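Local structure of exosome complex component Rrp42 (Pyrococcus abyssi, 2PO1) at residues Thr77-Val82 / Ile130-Ile135; Leu146-Asn151 / Asp215-Met220; Ala163-Arg168 / Leu267-Val272; Gly222-Thr227 / Glu248-Ala253. The protein serves as a non-catalytic subunit of the archaeal RNA-degrading exosome and probably helps to shape the active site of its partner Rrp41. All blocks are in the same frame, centred on the assembly; numbering follows the deposited sequence. Where two conformers were deposited one is given.

Interaction 1: Thr77-Val82 / Ile130-Ile135; sequences TPNMGV and IVPGKI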
loop_
_atom_site.group_PDB
_atom_site.type_symbol
_atom_site.label_atom_id
_atom_site.label_comp_id
_atom_site.label_asym_id
_atom_site.label_seq_id
_atom_site.Cartn_x
_atom_site.Cartn_y
_atom_site.Cartn_z
ATOM N N THR C 77 -12.812 -8.262 24.024
ATOM C CA THR C 77 -13.198 -7.291 25.048
ATOM C C THR C 77 -14.577 -6.687 24.785
ATOM O O THR C 77 -14.676 -5.492 24.470
ATOM C CB THR C 77 -12.186 -6.151 25.152
ATOM O OG1 THR C 77 -11.972 -5.572 23.848
ATOM C CG2 THR C 77 -10.871 -6.662 25.748
ATOM N N PRO C 78 -15.647 -7.487 24.976
ATOM C CA PRO C 78 -16.988 -7.054 24.629
ATOM C C PRO C 78 -17.481 -6.032 25.666
ATOM O O PRO C 78 -18.499 -5.381 25.472
ATOM C CB PRO C 78 -17.787 -8.352 24.692
ATOM C CG PRO C 78 -17.102 -9.169 25.705
ATOM C CD PRO C 78 -15.650 -8.819 25.609
ATOM N N ASN C 79 -16.692 -5.876 26.728
ATOM C CA ASN C 79 -17.082 -4.961 27.794
ATOM C C ASN C 79 -16.287 -3.678 27.833
ATOM O O ASN C 79 -16.304 -2.942 28.809
ATOM C CB ASN C 79 -17.039 -5.666 29.137
ATOM C CG ASN C 79 -18.158 -6.631 29.283
ATOM O OD1 ASN C 79 -19.315 -6.250 29.178
ATOM N ND2 ASN C 79 -17.829 -7.895 29.479
ATOM N N MET C 80 -15.650 -3.367 26.725
ATOM C CA MET C 80 -14.841 -2.169 26.654
ATOM C C MET C 80 -15.125 -1.405 25.401
ATOM O O MET C 80 -15.284 -1.976 24.337
ATOM C CB MET C 80 -13.382 -2.547 26.737
ATOM C CG MET C 80 -12.900 -2.791 28.155
ATOM S SD MET C 80 -11.365 -3.753 28.032
ATOM C CE MET C 80 -10.256 -2.761 27.061
ATOM N N GLY C 81 -15.255 -0.102 25.543
ATOM C CA GLY C 81 -15.302 0.739 24.389
ATOM C C GLY C 81 -13.946 0.720 23.699
ATOM O O GLY C 81 -13.018 0.001 24.102
ATOM N N VAL C 82 -13.839 1.482 22.631
ATOM C CA VAL C 82 -12.663 1.404 21.790
ATOM C C VAL C 82 -11.957 2.735 21.805
ATOM O O VAL C 82 -12.579 3.832 21.715
ATOM C CB VAL C 82 -12.978 0.893 20.306
ATOM C CG1 VAL C 82 -11.753 1.082 19.382
ATOM C CG2 VAL C 82 -13.393 -0.544 20.305
ATOM N N ILE C 130 -22.349 0.264 25.287
ATOM C CA ILE C 130 -23.785 0.510 25.164
ATOM C C ILE C 130 -24.529 -0.809 25.221
ATOM O O ILE C 130 -25.467 -0.975 26.001
ATOM C CB ILE C 130 -24.154 1.263 23.861
ATOM C CG1 ILE C 130 -23.290 2.512 23.700
ATOM C CG2 ILE C 130 -25.637 1.592 23.821
ATOM C CD1 ILE C 130 -23.260 3.440 24.917
ATOM N N VAL C 131 -24.123 -1.757 24.393
ATOM C CA VAL C 131 -24.667 -3.104 24.482
ATOM C C VAL C 131 -23.432 -3.966 24.558
ATOM O O VAL C 131 -22.658 -4.001 23.602
ATOM C CB VAL C 131 -25.483 -3.458 23.240
ATOM C CG1 VAL C 131 -26.050 -4.861 23.344
ATOM C CG2 VAL C 131 -26.580 -2.429 23.041
ATOM N N PRO C 132 -23.180 -4.596 25.724
ATOM C CA PRO C 132 -21.991 -5.447 25.856
ATOM C C PRO C 132 -21.809 -6.408 24.686
ATOM O O PRO C 132 -22.750 -7.033 24.255
ATOM C CB PRO C 132 -22.245 -6.192 27.167
ATOM C CG PRO C 132 -22.985 -5.190 27.979
ATOM C CD PRO C 132 -23.928 -4.518 26.993
ATOM N N GLY C 133 -20.612 -6.441 24.121
ATOM C CA GLY C 133 -20.319 -7.373 23.051
ATOM C C GLY C 133 -20.822 -6.974 21.683
ATOM O O GLY C 133 -20.623 -7.720 20.731
ATOM N N LYS C 134 -21.475 -5.817 21.568
ATOM C CA LYS C 134 -22.139 -5.452 20.312
ATOM C C LYS C 134 -22.029 -3.987 19.923
ATOM O O LYS C 134 -21.881 -3.674 18.753
ATOM C CB LYS C 134 -23.625 -5.834 20.377
ATOM C CG LYS C 134 -23.863 -7.290 20.768
ATOM C CD LYS C 134 -24.329 -8.146 19.573
ATOM C CE LYS C 134 -23.179 -8.688 18.676
ATOM N NZ LYS C 134 -23.711 -9.826 17.825
ATOM N N ILE C 135 -22.158 -3.075 20.882
ATOM C CA ILE C 135 -22.181 -1.666 20.547
ATOM C C ILE C 135 -21.519 -0.905 21.642
ATOM O O ILE C 135 -22.048 -0.812 22.739
ATOM C CB ILE C 135 -23.602 -1.081 20.369
ATOM C CG1 ILE C 135 -24.329 -1.749 19.196
ATOM C CG2 ILE C 135 -23.513 0.476 20.219
ATOM C CD1 ILE C 135 -25.776 -1.604 19.233
#
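Pro78 and Gly133 meet at the crests of two surface loops, where their CA atoms come within 3.7 Å. The polar link is made by backbone alone: Gly133 N donates to Pro78 O at 2.7 Å, with an N-H...O angle of 153°. The donor is tilted 28° from the carbonyl plane. The same oxygen takes a CA-H...O contact from Pro132 CA at 3.5 Å, so two neighbouring groups of the second loop converge on one carbonyl. The Pro78 ring lies beside the peptide, and its CB presses on Gly133 CA at 3.2 Å, a tight approach. A beta carbon on Gly133 would come tightly against Pro78 CB, and its positive phi is a second reason for a glycine. Each crest is a tight turn. Thr77-Met80 is a type I beta turn closed by Met80 N to Thr77 O, with Pro78 and Asn79 at its corners; Pro132 and Gly133 have backbone angles that fit a type II turn, ending in a classic beta bulge where Val131 O accepts from both Lys134 N and Ile135 N. Asn79 was modelled in two conformers, so its part is doubtful; in one, CG stands anti to the carbonyl carbon (chi1 -72°) and brings the amide nearer the second loop. Its OD1 then lies 3.6 Å from Pro132 CB, the amide set at a slant to the proline side chain. Behind the second turn, Ile130, Val131 and Ile135 rest on Val181 of strand 181-184, while the nearest atom of the bound nucleic acid is about 5 Å from the contact.

Interaction 2: Leu146-Asn151 / Asp215-Met220; sequences LDHDGN and DEELVM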
loop_
_atom_site.group_PDB
_atom_site.type_symbol
_atom_site.label_atom_id
_atom_site.label_comp_id
_atom_site.label_asym_id
_atom_site.label_seq_id
_atom_site.Cartn_x
_atom_site.Cartn_y
_atom_site.Cartn_z
ATOM N N LEU C 146 1.134 20.141 13.970
ATOM C CA LEU C 146 1.103 21.283 13.048
ATOM C C LEU C 146 2.442 22.015 12.928
ATOM O O LEU C 146 2.654 22.677 11.949
ATOM C CB LEU C 146 0.059 22.318 13.448
ATOM C CG LEU C 146 -1.374 21.843 13.590
ATOM C CD1 LEU C 146 -2.172 22.985 14.123
ATOM C CD2 LEU C 146 -1.905 21.306 12.223
ATOM N N ASP C 147 3.343 21.883 13.904
ATOM C CA ASP C 147 4.631 22.594 13.827
ATOM C C ASP C 147 5.501 21.862 14.792
ATOM O O ASP C 147 5.168 21.789 15.942
ATOM C CB ASP C 147 4.478 24.033 14.326
ATOM C CG ASP C 147 5.316 25.028 13.549
ATOM O OD1 ASP C 147 5.137 26.232 13.824
ATOM O OD2 ASP C 147 6.126 24.659 12.663
ATOM N N HIS C 148 6.597 21.310 14.307
ATOM C CA HIS C 148 7.471 20.487 15.110
ATOM C C HIS C 148 8.651 21.357 15.509
ATOM O O HIS C 148 9.528 21.702 14.685
ATOM C CB HIS C 148 7.908 19.286 14.271
ATOM C CG HIS C 148 8.990 18.484 14.909
ATOM N ND1 HIS C 148 9.302 18.591 16.246
ATOM C CD2 HIS C 148 9.833 17.557 14.390
ATOM C CE1 HIS C 148 10.292 17.764 16.519
ATOM N NE2 HIS C 148 10.629 17.123 15.412
ATOM N N ASP C 149 8.663 21.789 16.775
ATOM C CA ASP C 149 9.811 22.508 17.257
ATOM C C ASP C 149 10.292 21.822 18.504
ATOM O O ASP C 149 10.730 22.487 19.437
ATOM C CB ASP C 149 9.499 23.946 17.600
ATOM C CG ASP C 149 10.761 24.813 17.597
ATOM O OD1 ASP C 149 10.823 25.834 18.319
ATOM O OD2 ASP C 149 11.699 24.473 16.819
ATOM N N GLY C 150 10.096 20.529 18.548
ATOM C CA GLY C 150 10.670 19.716 19.599
ATOM C C GLY C 150 9.636 19.295 20.595
ATOM O O GLY C 150 8.627 19.982 20.823
ATOM N N ASN C 151 9.925 18.190 21.285
ATOM C CA ASN C 151 9.003 17.644 22.251
ATOM C C ASN C 151 7.581 17.365 21.768
ATOM O O ASN C 151 6.625 17.721 22.415
ATOM C CB ASN C 151 9.079 18.411 23.606
ATOM C CG ASN C 151 8.582 17.578 24.742
ATOM O OD1 ASN C 151 8.418 16.367 24.581
ATOM N ND2 ASN C 151 8.389 18.194 25.935
ATOM N N ASP C 215 16.235 22.180 18.543
ATOM C CA ASP C 215 17.678 22.393 18.552
ATOM C C ASP C 215 18.321 21.492 19.618
ATOM O O ASP C 215 19.378 20.958 19.391
ATOM C CB ASP C 215 18.003 23.840 18.864
ATOM C CG ASP C 215 17.777 24.748 17.670
ATOM O OD1 ASP C 215 17.906 24.251 16.515
ATOM O OD2 ASP C 215 17.465 25.936 17.897
ATOM N N GLU C 216 17.638 21.289 20.747
ATOM C CA GLU C 216 18.162 20.359 21.752
ATOM C C GLU C 216 17.997 18.908 21.292
ATOM O O GLU C 216 18.895 18.083 21.493
ATOM C CB GLU C 216 17.530 20.592 23.090
ATOM C CG GLU C 216 18.127 21.795 23.795
ATOM C CD GLU C 216 17.266 22.374 24.867
ATOM O OE1 GLU C 216 17.799 23.196 25.623
ATOM O OE2 GLU C 216 16.078 22.029 25.002
ATOM N N GLU C 217 16.869 18.591 20.672
ATOM C CA GLU C 217 16.692 17.231 20.140
ATOM C C GLU C 217 17.713 16.931 19.088
ATOM O O GLU C 217 18.187 15.804 18.976
ATOM C CB GLU C 217 15.323 17.033 19.580
ATOM C CG GLU C 217 14.241 17.024 20.633
ATOM C CD GLU C 217 12.865 16.996 20.024
ATOM O OE1 GLU C 217 12.712 17.311 18.839
ATOM O OE2 GLU C 217 11.924 16.652 20.744
ATOM N N LEU C 218 18.091 17.939 18.324
ATOM C CA LEU C 218 19.148 17.744 17.326
ATOM C C LEU C 218 20.471 17.305 17.910
ATOM O O LEU C 218 21.199 16.560 17.281
ATOM C CB LEU C 218 19.295 18.946 16.397
ATOM C CG LEU C 218 18.081 19.148 15.489
ATOM C CD1 LEU C 218 18.171 20.481 14.760
ATOM C CD2 LEU C 218 17.877 17.997 14.460
ATOM N N VAL C 219 20.780 17.705 19.138
ATOM C CA VAL C 219 22.053 17.369 19.721
ATOM C C VAL C 219 21.973 16.356 20.867
ATOM O O VAL C 219 22.986 15.995 21.428
ATOM C CB VAL C 219 22.764 18.655 20.218
ATOM C CG1 VAL C 219 22.604 19.779 19.181
ATOM C CG2 VAL C 219 22.245 19.076 21.567
ATOM N N MET C 220 20.783 15.879 21.224
ATOM C CA MET C 220 20.687 15.048 22.390
ATOM C C MET C 220 21.306 13.685 22.152
ATOM O O MET C 220 21.417 13.208 21.018
ATOM C CB MET C 220 19.217 14.881 22.810
ATOM C CG MET C 220 18.393 14.157 21.793
ATOM S SD MET C 220 16.726 14.034 22.330
ATOM C CE MET C 220 16.084 13.293 20.829
HETATM O O HOH W 1 13.369 15.877 16.853
#
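The N-terminus of helix 152-166, with Asn151 as its N-cap, is tied to helix 214-219 by Glu217, whose carboxylate reaches the turn that follows strand 135-147. Asn151 N donates to Glu217 OE2 at 2.6 Å, nearly straight at 163°, and arrives from above the carboxylate, 47° out of its plane. The glutamate gets there with an extended chain beyond CG (chi2 173°). Its other oxygen, OE1, sits 3.2 Å from Gly150 CA, on the side where any larger residue would carry its beta carbon. OE1 also lies at the edge of the His148 imidazole, near the ring plane and 3.4 Å from CE1, with ring and carboxylate planes well turned from one another. A water in the imidazole plane donates to Glu217 OE1 at 2.5 Å and makes a weak bond with His148 NE2 at 3.3 Å. Phe97 packs almost parallel to the His148 ring. The Asn151 amide is engaged elsewhere, its ND2 with Asp211 and Asp154, while Asp149 forms a salt bridge to a basic side chain of another protein of the assembly. Replacing Glu217 by an alanine would probably leave Asn151 N and Lys223 NZ without their shared acceptor and loosen the hold between the two helices. With OE2 taken by Asn151 N and by the ammonium group of Lys223, and OE1 by the water, both oxygens are gripped; such surroundings are likely to keep the carboxylate ionised and fixed in rotation.

Interaction 3: Ala163-Arg168 / Leu267-Val272; sequences ALLNAR and LILEAV
Leu165, on the last turn of helix 152-166, reaches toward helix 247-275 and meets it through CB and the CD1 branch. Its CB already touches Val272, lying 3.5 Å from CG2 and 4.1 Å from CG1. CG stands anti to the carbonyl carbon (chi1 -71°), and from there the CD1 branch extends toward the earlier turn of the opposing helix. There CD1 packs on Ile268 CG2 at 3.5 Å and stays 4.0 Å from Val272 CG2; it comes more loosely, 4.4 Å, to Leu269 CD1. The leucine thus fits between side chains a turn apart, crossing both Ile268 and Val272 at about a right angle. Cutting Val272 back to an alanine would probably open a gap against Leu165 CB and let the leucine shift within its seat. Beside this apolar patch the helices share a water, which accepts from Asn166 ND2 at 3.1 Å and donates to Val272 O at 2.6 Å. The other end of the amide, Asn166 OD1, bonds to Ser52 N of strand 51-57. Around the contact, Val192 also touches Leu165, and Ile268 continues the packing onto Ile158, Ile161 and Ala162 further back along helix 152-166. Ile41 of strand 39-43 lies against Ile268 and Ala271, so the C-terminal helix packs against both that helix and strand 39-43, the outermost strand of the five-stranded sheet within this chain.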
loop_
_atom_site.group_PDB
_atom_site.type_symbol
_atom_site.label_atom_id
_atom_site.label_comp_id
_atom_site.label_asym_id
_atom_site.label_seq_id
_atom_site.Cartn_x
_atom_site.Cartn_y
_atom_site.Cartn_z
ATOM N N ALA C 163 -7.901 17.107 24.993
ATOM C CA ALA C 163 -8.986 17.000 24.017
ATOM C C ALA C 163 -10.045 16.020 24.583
ATOM O O ALA C 163 -11.252 16.262 24.524
ATOM C CB ALA C 163 -8.441 16.533 22.682
ATOM N N LEU C 164 -9.586 14.938 25.219
ATOM C CA LEU C 164 -10.502 13.936 25.828
ATOM C C LEU C 164 -11.323 14.552 26.961
ATOM O O LEU C 164 -12.542 14.293 27.119
ATOM C CB LEU C 164 -9.650 12.769 26.327
ATOM C CG LEU C 164 -9.180 11.849 25.227
ATOM C CD1 LEU C 164 -8.184 10.943 25.857
ATOM C CD2 LEU C 164 -10.378 11.017 24.764
ATOM N N LEU C 165 -10.668 15.392 27.751
ATOM C CA LEU C 165 -11.362 16.127 28.800
ATOM C C LEU C 165 -12.344 17.100 28.201
ATOM O O LEU C 165 -13.360 17.334 28.765
ATOM C CB LEU C 165 -10.403 16.896 29.690
ATOM C CG LEU C 165 -9.573 15.973 30.590
ATOM C CD1 LEU C 165 -8.342 16.743 31.051
ATOM C CD2 LEU C 165 -10.427 15.421 31.744
ATOM N N ASN C 166 -12.018 17.647 27.037
ATOM C CA ASN C 166 -12.908 18.578 26.333
ATOM C C ASN C 166 -14.084 17.920 25.619
ATOM O O ASN C 166 -15.040 18.600 25.193
ATOM C CB ASN C 166 -12.087 19.306 25.261
ATOM C CG ASN C 166 -12.904 20.258 24.454
ATOM O OD1 ASN C 166 -12.971 20.129 23.276
ATOM N ND2 ASN C 166 -13.521 21.240 25.106
ATOM N N ALA C 167 -14.002 16.611 25.456
ATOM C CA ALA C 167 -14.868 15.923 24.556
ATOM C C ALA C 167 -16.226 15.881 25.176
ATOM O O ALA C 167 -16.369 15.733 26.403
ATOM C CB ALA C 167 -14.353 14.537 24.285
ATOM N N ARG C 168 -17.195 16.144 24.320
ATOM C CA ARG C 168 -18.600 15.963 24.630
ATOM C C ARG C 168 -19.133 15.131 23.487
ATOM O O ARG C 168 -18.989 15.488 22.326
ATOM C CB ARG C 168 -19.338 17.293 24.753
ATOM C CG ARG C 168 -18.956 18.018 26.019
ATOM C CD ARG C 168 -19.946 19.006 26.483
ATOM N NE ARG C 168 -21.211 18.392 26.958
ATOM C CZ ARG C 168 -21.491 18.024 28.215
ATOM N NH1 ARG C 168 -20.600 18.143 29.210
ATOM N NH2 ARG C 168 -22.682 17.483 28.468
ATOM N N LEU C 267 -2.615 23.367 34.108
ATOM C CA LEU C 267 -2.872 24.147 32.897
ATOM C C LEU C 267 -3.944 23.503 32.025
ATOM O O LEU C 267 -4.809 24.193 31.497
ATOM C CB LEU C 267 -1.600 24.296 32.067
ATOM C CG LEU C 267 -0.547 25.112 32.777
ATOM C CD1 LEU C 267 0.843 25.004 32.077
ATOM C CD2 LEU C 267 -1.010 26.595 32.956
ATOM N N ILE C 268 -3.850 22.183 31.871
ATOM C CA ILE C 268 -4.886 21.412 31.236
ATOM C C ILE C 268 -6.254 21.616 31.866
ATOM O O ILE C 268 -7.195 21.888 31.153
ATOM C CB ILE C 268 -4.565 19.900 31.210
ATOM C CG1 ILE C 268 -3.290 19.633 30.374
ATOM C CG2 ILE C 268 -5.773 19.133 30.688
ATOM C CD1 ILE C 268 -2.729 18.158 30.569
ATOM N N LEU C 269 -6.373 21.497 33.189
ATOM C CA LEU C 269 -7.689 21.582 33.796
ATOM C C LEU C 269 -8.249 22.993 33.551
ATOM O O LEU C 269 -9.429 23.153 33.280
ATOM C CB LEU C 269 -7.630 21.300 35.304
ATOM C CG LEU C 269 -7.996 19.911 35.837
ATOM C CD1 LEU C 269 -8.719 19.102 34.778
ATOM C CD2 LEU C 269 -6.764 19.200 36.349
ATOM N N GLU C 270 -7.360 23.991 33.619
ATOM C CA GLU C 270 -7.688 25.415 33.447
ATOM C C GLU C 270 -8.230 25.638 32.019
ATOM O O GLU C 270 -9.274 26.234 31.812
ATOM C CB GLU C 270 -6.399 26.201 33.684
ATOM C CG GLU C 270 -6.489 27.719 33.667
ATOM C CD GLU C 270 -5.282 28.416 34.370
ATOM O OE1 GLU C 270 -5.442 29.597 34.747
ATOM O OE2 GLU C 270 -4.183 27.796 34.556
ATOM N N ALA C 271 -7.525 25.124 31.038
ATOM C CA ALA C 271 -7.950 25.242 29.624
ATOM C C ALA C 271 -9.271 24.558 29.445
ATOM O O ALA C 271 -10.159 25.070 28.773
ATOM C CB ALA C 271 -6.936 24.609 28.710
ATOM N N VAL C 272 -9.383 23.381 30.039
ATOM C CA VAL C 272 -10.590 22.561 29.898
ATOM C C VAL C 272 -11.763 23.339 30.487
ATOM O O VAL C 272 -12.783 23.519 29.839
ATOM C CB VAL C 272 -10.421 21.229 30.579
ATOM C CG1 VAL C 272 -11.794 20.562 30.814
ATOM C CG2 VAL C 272 -9.493 20.320 29.715
HETATM O O HOH W 2 -13.628 21.794 28.118
#

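Interaction 4: Gly222-Thr227 / Glu248-Ala253; sequences GKITIT and EEVMYA
Ile224 and Ile226, two residues apart on strand 222-228 and so on the same face, pack against Val250 and Ala253 in the early turns of helix 247-275. The side-chain contacts are all apolar. Ile224 divides its branches: with CG1 anti to the backbone N (chi1 -172°), CD1 swings out to Val250 CG2 at 3.9 Å, crossing that side chain at about a right angle, while CG2 settles 4.0 Å from Ala253 CB. Ile226 uses CG1, 4.0 Å from the same Ala253 methyl and 3.8 Å from Ala253 O, brushing the helix backbone itself. One small methyl thus touches both isoleucines; a small residue here is consistent with the close approach, 9.5 Å between the segment axes at 42°. Further apolar cover comes from Phe245, touching both Ile224 and Val250, and apolar side chains of another protein chain also pack on Ile224 and on Val250. Polar groups keep to other sides. On the far face of the strand Thr225 OG1 bonds to Thr200 OG1, and at the helix margin Glu249 makes a salt bridge to Lys203, as Tyr252 OH bonds to Glu34. Alternating residues thus separate the greasy face from the polar one, and the amphipathic helix covers the former. This is the helix-on-sheet packing of the second RNase PH domain, in which helix 247-275 lies across its four-stranded antiparallel sheet.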
loop_
_atom_site.group_PDB
_atom_site.type_symbol
_atom_site.label_atom_id
_atom_site.label_comp_id
_atom_site.label_asym_id
_atom_site.label_seq_id
_atom_site.Cartn_x
_atom_site.Cartn_y
_atom_site.Cartn_z
ATOM N N GLY C 222 19.983 11.063 23.931
ATOM C CA GLY C 222 18.853 10.152 24.078
ATOM C C GLY C 222 17.749 10.891 24.789
ATOM O O GLY C 222 17.885 12.069 25.102
ATOM N N LYS C 223 16.641 10.197 25.043
ATOM C CA LYS C 223 15.472 10.899 25.514
ATOM C C LYS C 223 14.685 9.911 26.300
ATOM O O LYS C 223 14.815 8.724 26.075
ATOM C CB LYS C 223 14.695 11.356 24.298
ATOM C CG LYS C 223 13.286 11.748 24.520
ATOM C CD LYS C 223 12.727 12.215 23.193
ATOM C CE LYS C 223 12.818 13.704 23.139
ATOM N NZ LYS C 223 12.134 14.338 22.002
ATOM N N ILE C 224 13.937 10.389 27.280
ATOM C CA ILE C 224 13.127 9.489 28.071
ATOM C C ILE C 224 11.871 10.219 28.401
ATOM O O ILE C 224 11.896 11.413 28.706
ATOM C CB ILE C 224 13.866 8.967 29.413
ATOM C CG1 ILE C 224 13.021 7.864 30.074
ATOM C CG2 ILE C 224 14.137 10.105 30.360
ATOM C CD1 ILE C 224 13.750 7.037 31.112
ATOM N N THR C 225 10.757 9.506 28.261
ATOM C CA THR C 225 9.458 10.083 28.552
ATOM C C THR C 225 8.876 9.284 29.678
ATOM O O THR C 225 8.929 8.053 29.645
ATOM C CB THR C 225 8.527 9.971 27.348
ATOM O OG1 THR C 225 8.959 10.871 26.319
ATOM C CG2 THR C 225 7.117 10.292 27.762
ATOM N N ILE C 226 8.439 10.003 30.715
ATOM C CA ILE C 226 7.706 9.457 31.854
ATOM C C ILE C 226 6.311 10.054 31.871
ATOM O O ILE C 226 6.160 11.265 31.988
ATOM C CB ILE C 226 8.350 9.892 33.237
ATOM C CG1 ILE C 226 9.888 9.795 33.205
ATOM C CG2 ILE C 226 7.742 9.112 34.357
ATOM C CD1 ILE C 226 10.385 8.355 32.939
ATOM N N THR C 227 5.296 9.210 31.805
ATOM C CA THR C 227 3.938 9.655 31.845
ATOM C C THR C 227 3.290 9.257 33.147
ATOM O O THR C 227 3.305 8.084 33.519
ATOM C CB THR C 227 3.142 8.986 30.699
ATOM O OG1 THR C 227 3.779 9.299 29.478
ATOM C CG2 THR C 227 1.692 9.465 30.689
ATOM N N GLU C 248 20.010 6.240 38.094
ATOM C CA GLU C 248 19.770 7.438 38.886
ATOM C C GLU C 248 19.229 8.552 38.026
ATOM O O GLU C 248 18.576 9.422 38.541
ATOM C CB GLU C 248 21.036 7.887 39.581
ATOM C CG GLU C 248 22.257 7.398 38.856
ATOM C CD GLU C 248 22.610 5.960 39.231
ATOM O OE1 GLU C 248 22.568 5.606 40.462
ATOM O OE2 GLU C 248 22.937 5.198 38.288
ATOM N N GLU C 249 19.489 8.533 36.721
ATOM C CA GLU C 249 18.877 9.531 35.807
ATOM C C GLU C 249 17.424 9.258 35.585
ATOM O O GLU C 249 16.608 10.167 35.577
ATOM C CB GLU C 249 19.617 9.597 34.466
ATOM C CG GLU C 249 21.061 10.208 34.599
ATOM C CD GLU C 249 21.917 10.005 33.351
ATOM O OE1 GLU C 249 21.600 9.109 32.536
ATOM O OE2 GLU C 249 22.924 10.733 33.178
ATOM N N VAL C 250 17.090 7.993 35.389
ATOM C CA VAL C 250 15.685 7.560 35.354
ATOM C C VAL C 250 14.888 7.939 36.600
ATOM O O VAL C 250 13.823 8.552 36.514
ATOM C CB VAL C 250 15.625 6.051 35.132
ATOM C CG1 VAL C 250 14.179 5.503 35.285
ATOM C CG2 VAL C 250 16.223 5.763 33.782
ATOM N N MET C 251 15.410 7.550 37.755
ATOM C CA MET C 251 14.814 7.917 39.022
ATOM C C MET C 251 14.558 9.435 39.103
ATOM O O MET C 251 13.473 9.874 39.429
ATOM C CB MET C 251 15.743 7.486 40.149
ATOM C CG MET C 251 15.976 5.979 40.232
ATOM S SD MET C 251 17.224 5.418 41.470
ATOM C CE MET C 251 16.752 6.280 42.981
ATOM N N TYR C 252 15.574 10.225 38.785
ATOM C CA TYR C 252 15.437 11.670 38.656
ATOM C C TYR C 252 14.328 12.050 37.686
ATOM O O TYR C 252 13.521 12.933 37.971
ATOM C CB TYR C 252 16.778 12.284 38.156
ATOM C CG TYR C 252 16.605 13.708 37.683
ATOM C CD1 TYR C 252 16.400 13.980 36.329
ATOM C CD2 TYR C 252 16.566 14.775 38.598
ATOM C CE1 TYR C 252 16.200 15.225 35.895
ATOM C CE2 TYR C 252 16.392 16.058 38.162
ATOM C CZ TYR C 252 16.184 16.269 36.799
ATOM O OH TYR C 252 15.980 17.515 36.283
ATOM N N ALA C 253 14.305 11.406 36.511
ATOM C CA ALA C 253 13.335 11.730 35.501
ATOM C C ALA C 253 11.921 11.442 36.064
ATOM O O ALA C 253 10.984 12.227 35.870
ATOM C CB ALA C 253 13.583 10.856 34.250
#

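How the interactions relate
Interaction 1 is a surface contact of two turns, joined mainly through backbone; interaction 4 is fully buried and apolar; interactions 2 and 3 are partly buried. Chemistry follows place: a charged, water-assisted grip in interaction 2 sits close to another protein of the assembly, whereas interaction 3 packs leucine, isoleucine and valine with one water beside them. Interactions 3 and 4 share helix 247-275, used at opposite sides of the chain's centre. Interactions 2 and 4 touch through the Glu217-Lys223 salt bridge. Interactions 1 and 2 are farthest apart, their centres about 40 Å from each other.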